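Local structure of Glp_546_48378_50642 (Giardia intestinalis, 2QVW) at residues V68-L73 with T111-P116; S19-L24 with L258-A263. The protein cleaves double-stranded RNA in the RNA interference pathway, producing the 21 to 23 base-pair small interfering RNAs that direct destruction of homologous RNAs. One frame throughout, in Å; residues are numbered along the deposited sequence.

Contact 1. Residues V68-L73 with T111-P116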
# COMPACT_ATOMS: atom_id res chain seq x y z
N VAL A 68 14.13 -34.22 -2.45
CA VAL A 68 15.46 -34.61 -1.98
C VAL A 68 16.25 -33.43 -1.41
O VAL A 68 16.55 -33.39 -0.21
CB VAL A 68 16.28 -35.28 -3.10
CG1 VAL A 68 17.53 -35.92 -2.51
CG2 VAL A 68 15.41 -36.32 -3.80
N TYR A 69 16.58 -32.47 -2.27
CA TYR A 69 17.35 -31.32 -1.83
C TYR A 69 16.80 -30.76 -0.53
O TYR A 69 17.55 -30.37 0.37
CB TYR A 69 17.33 -30.22 -2.87
CG TYR A 69 18.23 -29.06 -2.53
CD1 TYR A 69 19.61 -29.18 -2.64
CD2 TYR A 69 17.71 -27.86 -2.06
CE1 TYR A 69 20.45 -28.12 -2.30
CE2 TYR A 69 18.54 -26.80 -1.72
CZ TYR A 69 19.91 -26.94 -1.84
OH TYR A 69 20.72 -25.88 -1.50
N GLN A 70 15.48 -30.72 -0.43
CA GLN A 70 14.84 -30.20 0.77
C GLN A 70 15.32 -30.91 2.03
O GLN A 70 15.81 -30.26 2.96
CB GLN A 70 13.32 -30.32 0.65
CG GLN A 70 12.60 -29.00 0.81
CD GLN A 70 12.94 -28.02 -0.30
OE1 GLN A 70 12.62 -28.25 -1.45
NE2 GLN A 70 13.58 -26.92 0.06
N SER A 71 15.19 -32.24 2.06
CA SER A 71 15.62 -33.01 3.22
C SER A 71 17.05 -32.62 3.59
O SER A 71 17.38 -32.46 4.77
CB SER A 71 15.55 -34.50 2.94
OG SER A 71 16.43 -34.83 1.90
N ILE A 72 17.89 -32.46 2.57
CA ILE A 72 19.27 -32.07 2.78
C ILE A 72 19.25 -30.86 3.69
O ILE A 72 19.82 -30.87 4.77
CB ILE A 72 19.94 -31.61 1.49
CG1 ILE A 72 19.75 -32.64 0.38
CG2 ILE A 72 21.41 -31.39 1.73
CD1 ILE A 72 20.60 -33.87 0.51
N LEU A 73 18.57 -29.82 3.22
CA LEU A 73 18.46 -28.55 3.95
C LEU A 73 17.98 -28.76 5.38
O LEU A 73 18.61 -28.31 6.33
CB LEU A 73 17.49 -27.61 3.24
CG LEU A 73 17.79 -27.26 1.78
CD1 LEU A 73 16.57 -26.59 1.16
CD2 LEU A 73 19.02 -26.37 1.68
N THR A 111 2.79 -23.94 0.32
CA THR A 111 3.81 -24.97 0.27
C THR A 111 5.02 -24.31 -0.37
O THR A 111 4.91 -23.73 -1.44
CB THR A 111 3.35 -26.13 -0.60
OG1 THR A 111 2.14 -26.67 -0.07
CG2 THR A 111 4.39 -27.22 -0.65
N LEU A 112 6.17 -24.40 0.29
CA LEU A 112 7.38 -23.79 -0.24
C LEU A 112 8.61 -24.69 -0.34
O LEU A 112 8.81 -25.55 0.51
CB LEU A 112 7.72 -22.52 0.57
CG LEU A 112 7.84 -22.53 2.09
CD1 LEU A 112 8.45 -21.22 2.56
CD2 LEU A 112 6.48 -22.71 2.72
N ALA A 113 9.41 -24.49 -1.38
CA ALA A 113 10.63 -25.26 -1.62
C ALA A 113 11.74 -24.32 -2.12
O ALA A 113 11.58 -23.65 -3.13
CB ALA A 113 10.38 -26.36 -2.64
N PHE A 114 12.87 -24.29 -1.41
CA PHE A 114 13.98 -23.43 -1.78
C PHE A 114 15.05 -24.15 -2.59
O PHE A 114 15.47 -25.26 -2.25
CB PHE A 114 14.61 -22.84 -0.52
CG PHE A 114 13.65 -22.07 0.32
CD1 PHE A 114 13.14 -20.86 -0.11
CD2 PHE A 114 13.24 -22.56 1.55
CE1 PHE A 114 12.23 -20.14 0.67
CE2 PHE A 114 12.32 -21.84 2.34
CZ PHE A 114 11.82 -20.64 1.89
N LEU A 115 15.48 -23.51 -3.68
CA LEU A 115 16.51 -24.07 -4.54
C LEU A 115 17.69 -23.12 -4.61
O LEU A 115 17.54 -21.90 -4.48
CB LEU A 115 15.98 -24.28 -5.96
CG LEU A 115 14.86 -25.30 -6.10
CD1 LEU A 115 14.66 -25.61 -7.57
CD2 LEU A 115 15.23 -26.57 -5.33
N PRO A 116 18.89 -23.66 -4.82
CA PRO A 116 20.09 -22.84 -4.89
C PRO A 116 20.20 -22.13 -6.23
O PRO A 116 19.82 -22.68 -7.27
CB PRO A 116 21.22 -23.85 -4.72
CG PRO A 116 20.57 -25.01 -4.09
CD PRO A 116 19.24 -25.08 -4.77
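In the N-terminal domain of this Dicer, Tyr69 of helix 60-77 meets Pro116 of strand 112-117, where the helix lies across an outermost strand of the antiparallel sheet. The two side chains reach toward each other tip to tip. Pro116 CD sits over one face of the Tyr69 ring, 3.9 Å from its centroid, a CH-pi contact, although the proline is modelled too tightly against the ring for its detailed fit to be trusted. CG of Tyr69 stands anti to its backbone N (chi1 -174°), and CB already points at the strand. Phe114 O lies at the edge of the same ring, near its plane, 3.4 Å from Tyr69 CD2, while Leu115 CD2 comes near Tyr69 CD2 from an oblique direction. Helix and strand axes pass 8.6 Å apart at 87°, an alpha-on-beta packing in which the strand is met almost crosswise, mainly by the side chains of Tyr69 and Gln70. The Gln70 chain bends at chi2 (64°), and its terminal amide lies beside Ala113 and the backbone of Phe114; which end of that amide is O and which N is doubtful. Leu73 adds a lighter touch, CD1 to Phe114 O at 3.8 Å. Trp85 of helix 85-90 packs against Gln70 and Leu73 and meets the Phe114 ring edge-to-face.

Contact 2. Residues S19-L24 with L258-A263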
# COMPACT_ATOMS: atom_id res chain seq x y z
N SER A 19 23.15 -14.39 -0.99
CA SER A 19 22.88 -15.80 -1.22
C SER A 19 21.52 -15.87 -1.90
O SER A 19 20.50 -15.50 -1.32
CB SER A 19 22.83 -16.54 0.11
OG SER A 19 22.57 -17.91 -0.10
N HIS A 20 21.50 -16.37 -3.14
CA HIS A 20 20.27 -16.45 -3.92
C HIS A 20 19.57 -17.80 -3.91
O HIS A 20 20.21 -18.85 -3.88
CB HIS A 20 20.58 -16.04 -5.37
CG HIS A 20 21.38 -14.77 -5.46
ND1 HIS A 20 20.83 -13.53 -5.22
CD2 HIS A 20 22.69 -14.56 -5.70
CE1 HIS A 20 21.78 -12.61 -5.31
NE2 HIS A 20 22.92 -13.21 -5.60
N TRP A 21 18.23 -17.77 -3.93
CA TRP A 21 17.43 -18.99 -3.92
C TRP A 21 16.18 -18.82 -4.75
O TRP A 21 15.69 -17.70 -4.92
CB TRP A 21 16.99 -19.34 -2.50
CG TRP A 21 18.09 -19.38 -1.52
CD1 TRP A 21 18.73 -18.31 -0.95
CD2 TRP A 21 18.69 -20.55 -0.95
NE1 TRP A 21 19.70 -18.75 -0.06
CE2 TRP A 21 19.69 -20.12 -0.04
CE3 TRP A 21 18.48 -21.93 -1.11
CZ2 TRP A 21 20.47 -21.01 0.69
CZ3 TRP A 21 19.26 -22.82 -0.38
CH2 TRP A 21 20.25 -22.36 0.51
N LEU A 22 15.65 -19.92 -5.25
CA LEU A 22 14.43 -19.89 -6.04
C LEU A 22 13.30 -20.45 -5.19
O LEU A 22 13.24 -21.65 -4.95
CB LEU A 22 14.56 -20.73 -7.32
CG LEU A 22 13.25 -21.04 -8.07
CD1 LEU A 22 12.58 -19.76 -8.51
CD2 LEU A 22 13.53 -21.92 -9.26
N LEU A 23 12.41 -19.58 -4.74
CA LEU A 23 11.30 -20.01 -3.92
C LEU A 23 10.09 -20.39 -4.74
O LEU A 23 9.57 -19.59 -5.51
CB LEU A 23 10.91 -18.93 -2.91
CG LEU A 23 9.62 -19.21 -2.13
CD1 LEU A 23 9.64 -20.62 -1.56
CD2 LEU A 23 9.48 -18.20 -1.03
N LEU A 24 9.63 -21.63 -4.57
CA LEU A 24 8.47 -22.14 -5.28
C LEU A 24 7.28 -22.20 -4.33
O LEU A 24 7.31 -22.90 -3.32
CB LEU A 24 8.77 -23.53 -5.82
CG LEU A 24 10.02 -23.60 -6.71
CD1 LEU A 24 10.32 -25.03 -7.10
CD2 LEU A 24 9.81 -22.73 -7.95
N LEU A 258 30.11 -21.41 3.46
CA LEU A 258 29.53 -20.51 4.47
C LEU A 258 28.35 -19.70 3.94
O LEU A 258 27.21 -19.93 4.35
CB LEU A 258 30.61 -19.58 5.04
CG LEU A 258 30.30 -18.91 6.38
CD1 LEU A 258 30.04 -19.96 7.46
CD2 LEU A 258 31.47 -18.03 6.78
N ILE A 259 28.61 -18.76 3.04
CA ILE A 259 27.54 -17.97 2.47
C ILE A 259 26.33 -18.89 2.36
O ILE A 259 25.32 -18.69 3.05
CB ILE A 259 27.94 -17.42 1.09
CG1 ILE A 259 28.83 -16.18 1.26
CG2 ILE A 259 26.70 -17.10 0.26
CD1 ILE A 259 29.94 -16.33 2.30
N ARG A 260 26.45 -19.91 1.52
CA ARG A 260 25.38 -20.88 1.35
C ARG A 260 24.84 -21.30 2.70
O ARG A 260 23.74 -20.92 3.08
CB ARG A 260 25.87 -22.11 0.59
CG ARG A 260 25.76 -21.97 -0.90
CD ARG A 260 24.31 -21.69 -1.30
NE ARG A 260 24.25 -21.06 -2.61
CZ ARG A 260 23.14 -20.59 -3.16
NH1 ARG A 260 21.98 -20.66 -2.52
NH2 ARG A 260 23.19 -20.04 -4.35
N VAL A 261 25.62 -22.09 3.43
CA VAL A 261 25.20 -22.58 4.73
C VAL A 261 24.44 -21.51 5.51
O VAL A 261 23.23 -21.39 5.36
CB VAL A 261 26.39 -23.07 5.55
CG1 VAL A 261 25.90 -23.80 6.77
CG2 VAL A 261 27.24 -24.00 4.71
N GLN A 262 25.14 -20.74 6.34
CA GLN A 262 24.49 -19.70 7.14
C GLN A 262 23.29 -19.00 6.49
O GLN A 262 22.28 -18.76 7.14
CB GLN A 262 25.51 -18.63 7.55
CG GLN A 262 24.89 -17.43 8.24
CD GLN A 262 25.92 -16.41 8.65
OE1 GLN A 262 26.74 -15.98 7.85
NE2 GLN A 262 25.87 -16.00 9.91
N ALA A 263 23.39 -18.68 5.21
CA ALA A 263 22.28 -18.03 4.54
C ALA A 263 21.02 -18.87 4.72
O ALA A 263 19.93 -18.35 4.91
CB ALA A 263 22.58 -17.86 3.06
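Arg260, Ser19 and Trp21 carry this contact between strand 18-25 of the antiparallel sheet in the N-terminal domain and the start of helix 260-264, in sequence assigned to the PAZ domain, so the contact probably helps join the N-terminal and PAZ regions. The Arg260 chain bends at chi2 (-58°) and its guanidinium reaches the strand backbone. NH1 donates to His20 O at 2.9 Å, with an N-H...O angle of 150°; the acceptor lies close to the guanidinium plane. NH2 may add a weak bond to the same oxygen, though its position is less certain. NH1 also stands over the centre of the Trp21 ring system, 3.4 Å above its plane, and Arg260 CZ is 4.8 Å from the centroid of the six-membered ring, a cation-pi pair. Guanidinium and indole planes are 78° apart, so the cation presents an edge to the ring face rather than stacking flat on it. Ser19 faces the helix: its CB lies 3.9 Å from Ile259 CG2, and its OG lies over one face of the guanidinium. Ala263 CB comes up at the edge of the indole, near its plane, and lies next to Ser19 OG. That hydroxyl, anti to its own backbone N, accepts a weak, bent bond of 3.0 Å from Trp21 NE1.

How the contacts relate
Contacts 1 and 2 use neighbouring antiparallel strands of one sheet, 112-117 and 18-25, and their centres lie about 11 Å apart. Probable backbone hydrogen bonds tie the strands together: Leu22 N to Leu115 O at 2.8 Å and Leu24 N to Ala113 O at 3.2 Å. Side chains mesh too, with Leu112 CB 3.4 Å from Leu23 CD1. Trp21 joins the two contacts, since its side chain faces Arg260 in contact 2 and also touches Tyr69 of contact 1. Both chain segments of contact 1 fall in sequence between those of contact 2. Neither contact belongs to the known manganese sites, among them the one formed by Glu651, Asp722 and Glu725.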